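Local atomic coordinates of putative acetyltransferase (Nocardia farcinica, PDB entry 3D9W), a protein that probably transfers acetyl groups to arylamines, acting as an arylamine N-acetyltransferase. Residues A[9-14]-A[98-103]. Numbering follows the deposited sequence.
Sequences YHWNGA and FGVTGH
The N-terminal loop that leads into helix 18-25 packs on strand 99-107, an inner strand of the large antiparallel sheet, and Trp-11 makes nearly all of this contact, with one indole face against Val-100 and its six-membered ring near the backbone of Gly-102. The five-membered part of the ring system does most of the touching. Val-100 CG1 lies over one face of the indole, 3.5 Å from Trp-11 NE1 and 3.7 Å from Trp-11 CD1. The methyl reaches the ring because it stands anti to the backbone N (chi1 179°), while the other branch, CG2, is turned off toward the side of that N. On the loop side, Trp-11 CG is anti to its own carbonyl carbon (chi1 -49°), which carries the indole out from the chain to the strand. Farther along the ring, Trp-11 CZ2 comes within 4.0 Å of Gly-102 N, meeting the strand backbone obliquely.

Polar contact between loop and strand is made through water. One water molecule donates to Tyr-9 O at 2.8 Å and to Val-100 O at 3.1 Å, linking the two backbones beside the apolar patch.

This is structural packing that ties the N-terminal, largely helical part of the chain to the start of the beta-sheet region, consistent with the arylamine N-acetyltransferase fold. Strand 99-107 runs between strands 117-125 and 188-193, and Thr-101 pairs through its backbone with Arg-123 of the former. On the helical side, Ala-90 of helix 82-95 touches Trp-11 and Leu-93 touches Val-100, while Glu-94 accepts hydrogen bonds from the backbone N atoms of Trp-11 and Gly-13. Phe-203 of helix 200-212 meets the indole with ring planes inclined at about 45°, so the buried indole packs against strand 99-107 as well as helices 82-95 and 200-212.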
ATOM      1  N   TYR A   9      -3.730   1.147  21.308  1.00 26.54           N
ATOM      2  CA  TYR A   9      -4.859   1.026  20.404  1.00 26.69           C
ATOM      3  C   TYR A   9      -4.942   2.136  19.376  1.00 26.35           C
ATOM      4  O   TYR A   9      -5.940   2.243  18.655  1.00 25.32           O
ATOM      5  CB  TYR A   9      -6.161   0.977  21.202  1.00 26.91           C
ATOM      6  CG  TYR A   9      -6.234  -0.175  22.166  1.00 25.27           C
ATOM      7  CD1 TYR A   9      -5.593  -0.119  23.403  1.00 26.29           C
ATOM      8  CD2 TYR A   9      -6.918  -1.336  21.829  1.00 24.84           C
ATOM      9  CE1 TYR A   9      -5.633  -1.200  24.284  1.00 25.00           C
ATOM     10  CE2 TYR A   9      -6.964  -2.421  22.697  1.00 24.27           C
ATOM     11  CZ  TYR A   9      -6.321  -2.350  23.920  1.00 25.11           C
ATOM     12  OH  TYR A   9      -6.346  -3.442  24.754  1.00 24.99           O
ATOM     13  N   HIS A  10      -3.900   2.953  19.293  1.00 26.32           N
ATOM     14  CA  HIS A  10      -3.904   4.065  18.350  1.00 26.26           C
ATOM     15  C   HIS A  10      -2.710   4.050  17.403  1.00 25.90           C
ATOM     16  O   HIS A  10      -2.037   3.027  17.276  1.00 26.80           O
ATOM     17  CB  HIS A  10      -4.005   5.360  19.143  1.00 25.68           C
ATOM     18  CG  HIS A  10      -5.128   5.347  20.132  1.00 25.85           C
ATOM     19  ND1 HIS A  10      -6.389   5.819  19.836  1.00 25.35           N
ATOM     20  CD2 HIS A  10      -5.200   4.839  21.386  1.00 26.61           C
ATOM     21  CE1 HIS A  10      -7.190   5.601  20.866  1.00 26.12           C
ATOM     22  NE2 HIS A  10      -6.494   5.007  21.818  1.00 25.97           N
ATOM     23  N   TRP A  11      -2.416   5.164  16.745  1.00 25.07           N
ATOM     24  CA  TRP A  11      -1.328   5.119  15.781  1.00 24.93           C
ATOM     25  C   TRP A  11      -0.148   6.060  15.937  1.00 26.19           C
ATOM     26  O   TRP A  11       0.434   6.491  14.941  1.00 25.15           O
ATOM     27  CB  TRP A  11      -1.935   5.253  14.392  1.00 22.27           C
ATOM     28  CG  TRP A  11      -3.059   4.295  14.249  1.00 20.22           C
ATOM     29  CD1 TRP A  11      -4.355   4.478  14.652  1.00 20.08           C
ATOM     30  CD2 TRP A  11      -2.966   2.941  13.808  1.00 19.65           C
ATOM     31  NE1 TRP A  11      -5.070   3.315  14.497  1.00 19.81           N
ATOM     32  CE2 TRP A  11      -4.238   2.354  13.980  1.00 20.38           C
ATOM     33  CE3 TRP A  11      -1.929   2.158  13.284  1.00 17.33           C
ATOM     34  CZ2 TRP A  11      -4.496   1.022  13.646  1.00 19.79           C
ATOM     35  CZ3 TRP A  11      -2.189   0.833  12.951  1.00 14.31           C
ATOM     36  CH2 TRP A  11      -3.457   0.281  13.134  1.00 16.82           C
ATOM     37  N   ASN A  12       0.210   6.355  17.186  1.00 26.82           N
ATOM     38  CA  ASN A  12       1.326   7.243  17.499  1.00 27.04           C
ATOM     39  C   ASN A  12       1.409   8.462  16.591  1.00 26.97           C
ATOM     40  O   ASN A  12       2.467   8.736  16.028  1.00 28.30           O
ATOM     41  CB  ASN A  12       2.661   6.484  17.436  1.00 28.83           C
ATOM     42  CG  ASN A  12       2.702   5.286  18.383  1.00 32.64           C
ATOM     43  OD1 ASN A  12       2.160   5.339  19.505  1.00 33.90           O
ATOM     44  ND2 ASN A  12       3.359   4.202  17.944  1.00 30.43           N
ATOM     45  N   GLY A  13       0.306   9.192  16.448  1.00 26.00           N
ATOM     46  CA  GLY A  13       0.309  10.372  15.603  1.00 26.21           C
ATOM     47  C   GLY A  13       1.256  11.453  16.103  1.00 27.15           C
ATOM     48  O   GLY A  13       1.822  12.223  15.317  1.00 26.94           O
ATOM     49  N   ALA A  14       1.440  11.517  17.417  1.00 27.30           N
ATOM     50  CA  ALA A  14       2.326  12.515  18.001  1.00 27.30           C
ATOM     51  C   ALA A  14       3.706  12.484  17.355  1.00 28.11           C
ATOM     52  O   ALA A  14       4.184  13.497  16.850  1.00 30.97           O
ATOM     53  CB  ALA A  14       2.447  12.287  19.495  1.00 26.26           C
ATOM     54  N   PHE A  98      -8.925  12.369  12.569  1.00 22.06           N
ATOM     55  CA  PHE A  98      -9.754  11.372  11.914  1.00 21.94           C
ATOM     56  C   PHE A  98      -9.997  10.183  12.827  1.00 21.87           C
ATOM     57  O   PHE A  98      -9.274   9.971  13.801  1.00 21.09           O
ATOM     58  CB  PHE A  98      -9.077  10.869  10.643  1.00 21.23           C
ATOM     59  CG  PHE A  98      -9.301  11.740   9.454  1.00 21.33           C
ATOM     60  CD1 PHE A  98     -10.566  11.854   8.898  1.00 19.87           C
ATOM     61  CD2 PHE A  98      -8.241  12.425   8.867  1.00 21.79           C
ATOM     62  CE1 PHE A  98     -10.780  12.635   7.773  1.00 19.50           C
ATOM     63  CE2 PHE A  98      -8.444  13.214   7.737  1.00 21.10           C
ATOM     64  CZ  PHE A  98      -9.720  13.317   7.188  1.00 20.08           C
ATOM     65  N   GLY A  99     -11.027   9.414  12.497  1.00 22.44           N
ATOM     66  CA  GLY A  99     -11.342   8.219  13.254  1.00 22.85           C
ATOM     67  C   GLY A  99     -10.613   7.108  12.535  1.00 23.51           C
ATOM     68  O   GLY A  99     -10.924   6.810  11.380  1.00 23.35           O
ATOM     69  N   VAL A 100      -9.641   6.495  13.205  1.00 23.88           N
ATOM     70  CA  VAL A 100      -8.862   5.436  12.582  1.00 23.95           C
ATOM     71  C   VAL A 100      -8.859   4.118  13.331  1.00 24.29           C
ATOM     72  O   VAL A 100      -8.557   4.057  14.525  1.00 24.70           O
ATOM     73  CB  VAL A 100      -7.413   5.887  12.365  1.00 23.33           C
ATOM     74  CG1 VAL A 100      -6.605   4.763  11.749  1.00 23.34           C
ATOM     75  CG2 VAL A 100      -7.392   7.103  11.459  1.00 24.18           C
ATOM     76  N   THR A 101      -9.195   3.065  12.592  1.00 23.93           N
ATOM     77  CA  THR A 101      -9.264   1.705  13.115  1.00 23.36           C
ATOM     78  C   THR A 101      -8.717   0.802  12.006  1.00 21.21           C
ATOM     79  O   THR A 101      -8.926   1.067  10.832  1.00 21.51           O
ATOM     80  CB  THR A 101     -10.736   1.353  13.474  1.00 23.15           C
ATOM     81  OG1 THR A 101     -10.841  -0.017  13.877  1.00 25.81           O
ATOM     82  CG2 THR A 101     -11.626   1.606  12.296  1.00 23.73           C
ATOM     83  N   GLY A 102      -8.011  -0.259  12.364  1.00 20.89           N
ATOM     84  CA  GLY A 102      -7.437  -1.093  11.328  1.00 21.87           C
ATOM     85  C   GLY A 102      -8.082  -2.414  10.992  1.00 21.73           C
ATOM     86  O   GLY A 102      -8.838  -2.974  11.771  1.00 22.40           O
ATOM     87  N   HIS A 103      -7.763  -2.898   9.799  1.00 21.89           N
ATOM     88  CA  HIS A 103      -8.248  -4.176   9.286  1.00 21.95           C
ATOM     89  C   HIS A 103      -7.110  -4.844   8.518  1.00 21.35           C
ATOM     90  O   HIS A 103      -6.118  -4.206   8.164  1.00 20.82           O
ATOM     91  CB  HIS A 103      -9.434  -3.997   8.328  1.00 22.02           C
ATOM     92  CG  HIS A 103     -10.680  -3.465   8.972  1.00 23.36           C
ATOM     93  ND1 HIS A 103     -11.035  -3.753  10.271  1.00 24.00           N
ATOM     94  CD2 HIS A 103     -11.693  -2.719   8.466  1.00 24.17           C
ATOM     95  CE1 HIS A 103     -12.212  -3.212  10.536  1.00 24.98           C
ATOM     96  NE2 HIS A 103     -12.632  -2.580   9.457  1.00 24.70           N
TER
HETATM   97  O   HOH W   1      -7.587   1.728  16.409  1.00 23.54           O